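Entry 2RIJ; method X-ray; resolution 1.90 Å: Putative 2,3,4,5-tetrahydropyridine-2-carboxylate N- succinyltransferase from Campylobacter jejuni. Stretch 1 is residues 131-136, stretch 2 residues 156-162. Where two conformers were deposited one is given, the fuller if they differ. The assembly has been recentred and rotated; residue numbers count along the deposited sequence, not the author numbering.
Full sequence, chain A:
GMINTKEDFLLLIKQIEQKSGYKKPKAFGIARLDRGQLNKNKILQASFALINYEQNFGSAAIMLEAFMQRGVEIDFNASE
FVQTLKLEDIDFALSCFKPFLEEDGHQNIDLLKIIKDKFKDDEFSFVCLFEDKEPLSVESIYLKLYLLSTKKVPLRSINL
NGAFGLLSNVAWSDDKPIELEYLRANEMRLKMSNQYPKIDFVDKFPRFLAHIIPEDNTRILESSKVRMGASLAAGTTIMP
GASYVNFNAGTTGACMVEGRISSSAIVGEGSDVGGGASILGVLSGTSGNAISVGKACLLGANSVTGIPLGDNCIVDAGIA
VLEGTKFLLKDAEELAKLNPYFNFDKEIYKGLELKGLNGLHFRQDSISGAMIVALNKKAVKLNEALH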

# COMPACT_ATOMS: atom_id res chain seq x y z
N GLU A 131 5.61 -45.71 -36.10
CA GLU A 131 6.22 -45.10 -34.92
C GLU A 131 5.60 -43.73 -34.72
O GLU A 131 4.80 -43.27 -35.54
CB GLU A 131 7.74 -45.00 -35.07
CG GLU A 131 8.23 -44.37 -36.36
CD GLU A 131 9.61 -44.86 -36.80
OE1 GLU A 131 10.27 -45.57 -36.02
OE2 GLU A 131 10.04 -44.55 -37.94
N ASP A 132 5.94 -43.09 -33.60
CA ASP A 132 5.41 -41.77 -33.24
C ASP A 132 6.42 -40.68 -33.60
O ASP A 132 7.30 -40.34 -32.82
CB ASP A 132 5.05 -41.74 -31.75
CG ASP A 132 4.66 -40.34 -31.26
OD1 ASP A 132 4.07 -39.56 -32.04
OD2 ASP A 132 4.96 -40.03 -30.07
N LYS A 133 6.32 -40.18 -34.81
CA LYS A 133 7.18 -39.12 -35.27
C LYS A 133 6.30 -38.07 -35.89
O LYS A 133 5.08 -38.20 -35.91
CB LYS A 133 8.18 -39.66 -36.31
CG LYS A 133 9.00 -40.89 -35.88
CD LYS A 133 10.17 -40.53 -34.98
N GLU A 134 6.93 -37.04 -36.42
CA GLU A 134 6.20 -35.98 -37.06
C GLU A 134 5.37 -36.55 -38.20
O GLU A 134 5.84 -37.40 -38.97
CB GLU A 134 7.15 -34.98 -37.67
CG GLU A 134 7.96 -34.20 -36.69
CD GLU A 134 8.76 -33.09 -37.40
OE1 GLU A 134 8.92 -33.16 -38.66
OE2 GLU A 134 9.19 -32.15 -36.68
N PRO A 135 4.13 -36.06 -38.32
CA PRO A 135 3.29 -36.49 -39.42
C PRO A 135 3.86 -36.06 -40.76
O PRO A 135 4.42 -34.98 -40.87
CB PRO A 135 1.95 -35.78 -39.14
CG PRO A 135 2.29 -34.63 -38.24
CD PRO A 135 3.45 -35.10 -37.43
N LEU A 136 3.70 -36.91 -41.77
CA LEU A 136 4.14 -36.57 -43.10
C LEU A 136 3.01 -36.32 -44.06
O LEU A 136 3.23 -36.01 -45.22
CB LEU A 136 5.02 -37.69 -43.61
CG LEU A 136 6.22 -37.98 -42.71
CD1 LEU A 136 6.89 -39.22 -43.23
CD2 LEU A 136 7.16 -36.78 -42.71
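Stretch 2, residues 156-162: RSINLNG

Residues 156-162 lie along residues 131-136 as one irregular segment beside another: neither stretch contains a regular helix or strand. Their touching parts run in broadly the same direction, with end-to-end vectors 30° apart, so the contact advances in step, from Asp 132 beside Ser 157, Ile 158 and Asn 159 to Pro 135 beside Leu 160 and Asn 161. The closest pair of CA atoms across the stretches is that of Glu 134 and Asn 161, 5.4 Å apart. The buried surface is modest, 346 Å² summed over both sides.

One direct hydrogen bond joins the two stretches. The backbone N of Asn 159 donates to OD1 of Asp 132 at 2.7 Å, with a nearly straight N-H...O angle of 169°. Although the CA-to-CB bond of Asp 132 points sideways, its t rotamer brings the carboxylate to the neighboring backbone. A short acidic side chain thus does work that a strand pair would assign to main-chain carbonyls. The other carboxylate oxygen, OD2, lies 3.5 Å from CA of Ile 158 and 3.4 Å from O of Ser 157; the latter pair consists of two acceptors and contributes no hydrogen bond.

Asn 159 is the organizing residue of stretch 2. Its CB points toward stretch 1 and lies 3.7 Å from O of Lys 133. Within its own stretch, OD1 of Asn 159 accepts a hydrogen bond from N of Asn 161 at 2.9 Å, tying the side chain back to the backbone two residues on. The amide group therefore has an anchored oxygen, while its nitrogen serves two waters.

These waters extend the polar contact. One donates to O of Asp 132 at 2.6 Å and accepts from ND2 of Asn 159 at 2.8 Å. The second donates to OE2 of Glu 134 at 2.9 Å and accepts from ND2 of Asn 159 at 3.1 Å and from ND2 of Asn 161 at 2.7 Å, linking three side chains where they do not bond to one another directly.

Packing completes the contact. Pro 135, buried in the assembly, sets its CD 3.3 Å from O of Asn 161 and 3.6 Å from O of Asn 159. OE2 of Glu 134 also lies 3.5 Å from CB of Asn 161. Leu 160 turns its CB away. At Gly 162, the N-cap position before a helix, the backbone angles of 89/-3° would jam a CB against the preceding carbonyl oxygen, which by itself calls for glycine.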

# COMPACT_ATOMS: atom_id res chain seq x y z
N ARG A 156 -0.70 -34.76 -24.93
CA ARG A 156 0.75 -34.49 -25.08
C ARG A 156 1.67 -35.66 -25.44
O ARG A 156 2.87 -35.45 -25.68
CB ARG A 156 1.32 -33.84 -23.82
CG ARG A 156 0.62 -32.63 -23.31
CD ARG A 156 1.35 -32.25 -21.99
NE ARG A 156 0.70 -31.19 -21.30
CZ ARG A 156 0.80 -31.00 -20.00
NH1 ARG A 156 1.51 -31.81 -19.23
NH2 ARG A 156 0.18 -29.99 -19.45
N SER A 157 1.11 -36.85 -25.57
CA SER A 157 1.90 -38.06 -25.66
C SER A 157 2.32 -38.37 -27.10
O SER A 157 3.13 -39.27 -27.29
CB SER A 157 1.13 -39.21 -25.03
OG SER A 157 0.11 -39.65 -25.90
N ILE A 158 1.81 -37.65 -28.10
CA ILE A 158 2.17 -37.95 -29.49
C ILE A 158 2.64 -36.74 -30.27
O ILE A 158 2.32 -35.61 -29.93
CB ILE A 158 1.02 -38.70 -30.27
CG1 ILE A 158 -0.26 -37.86 -30.35
CG2 ILE A 158 0.76 -40.12 -29.70
CD1 ILE A 158 -1.27 -38.46 -31.31
N ASN A 159 3.41 -37.00 -31.31
CA ASN A 159 4.09 -35.95 -32.07
C ASN A 159 3.18 -35.36 -33.13
O ASN A 159 2.75 -36.03 -34.05
CB ASN A 159 5.38 -36.52 -32.68
CG ASN A 159 6.30 -35.46 -33.22
OD1 ASN A 159 5.84 -34.46 -33.71
ND2 ASN A 159 7.63 -35.70 -33.18
N LEU A 160 2.90 -34.08 -32.99
CA LEU A 160 2.05 -33.32 -33.91
C LEU A 160 2.83 -32.23 -34.65
O LEU A 160 2.24 -31.34 -35.28
CB LEU A 160 0.93 -32.66 -33.13
CG LEU A 160 -0.02 -33.53 -32.31
CD1 LEU A 160 -1.06 -32.61 -31.59
CD2 LEU A 160 -0.71 -34.48 -33.27
N ASN A 161 4.16 -32.28 -34.57
CA ASN A 161 4.94 -31.16 -35.10
C ASN A 161 4.83 -31.09 -36.59
O ASN A 161 4.88 -32.12 -37.26
CB ASN A 161 6.41 -31.27 -34.69
CG ASN A 161 6.61 -31.08 -33.20
OD1 ASN A 161 5.90 -30.28 -32.56
ND2 ASN A 161 7.56 -31.83 -32.62
N GLY A 162 4.68 -29.87 -37.10
CA GLY A 162 4.54 -29.67 -38.53
C GLY A 162 3.13 -29.73 -39.07
O GLY A 162 2.91 -29.47 -40.26
O HOH W 1 8.40 -38.13 -31.94
O HOH W 2 9.38 -33.32 -34.03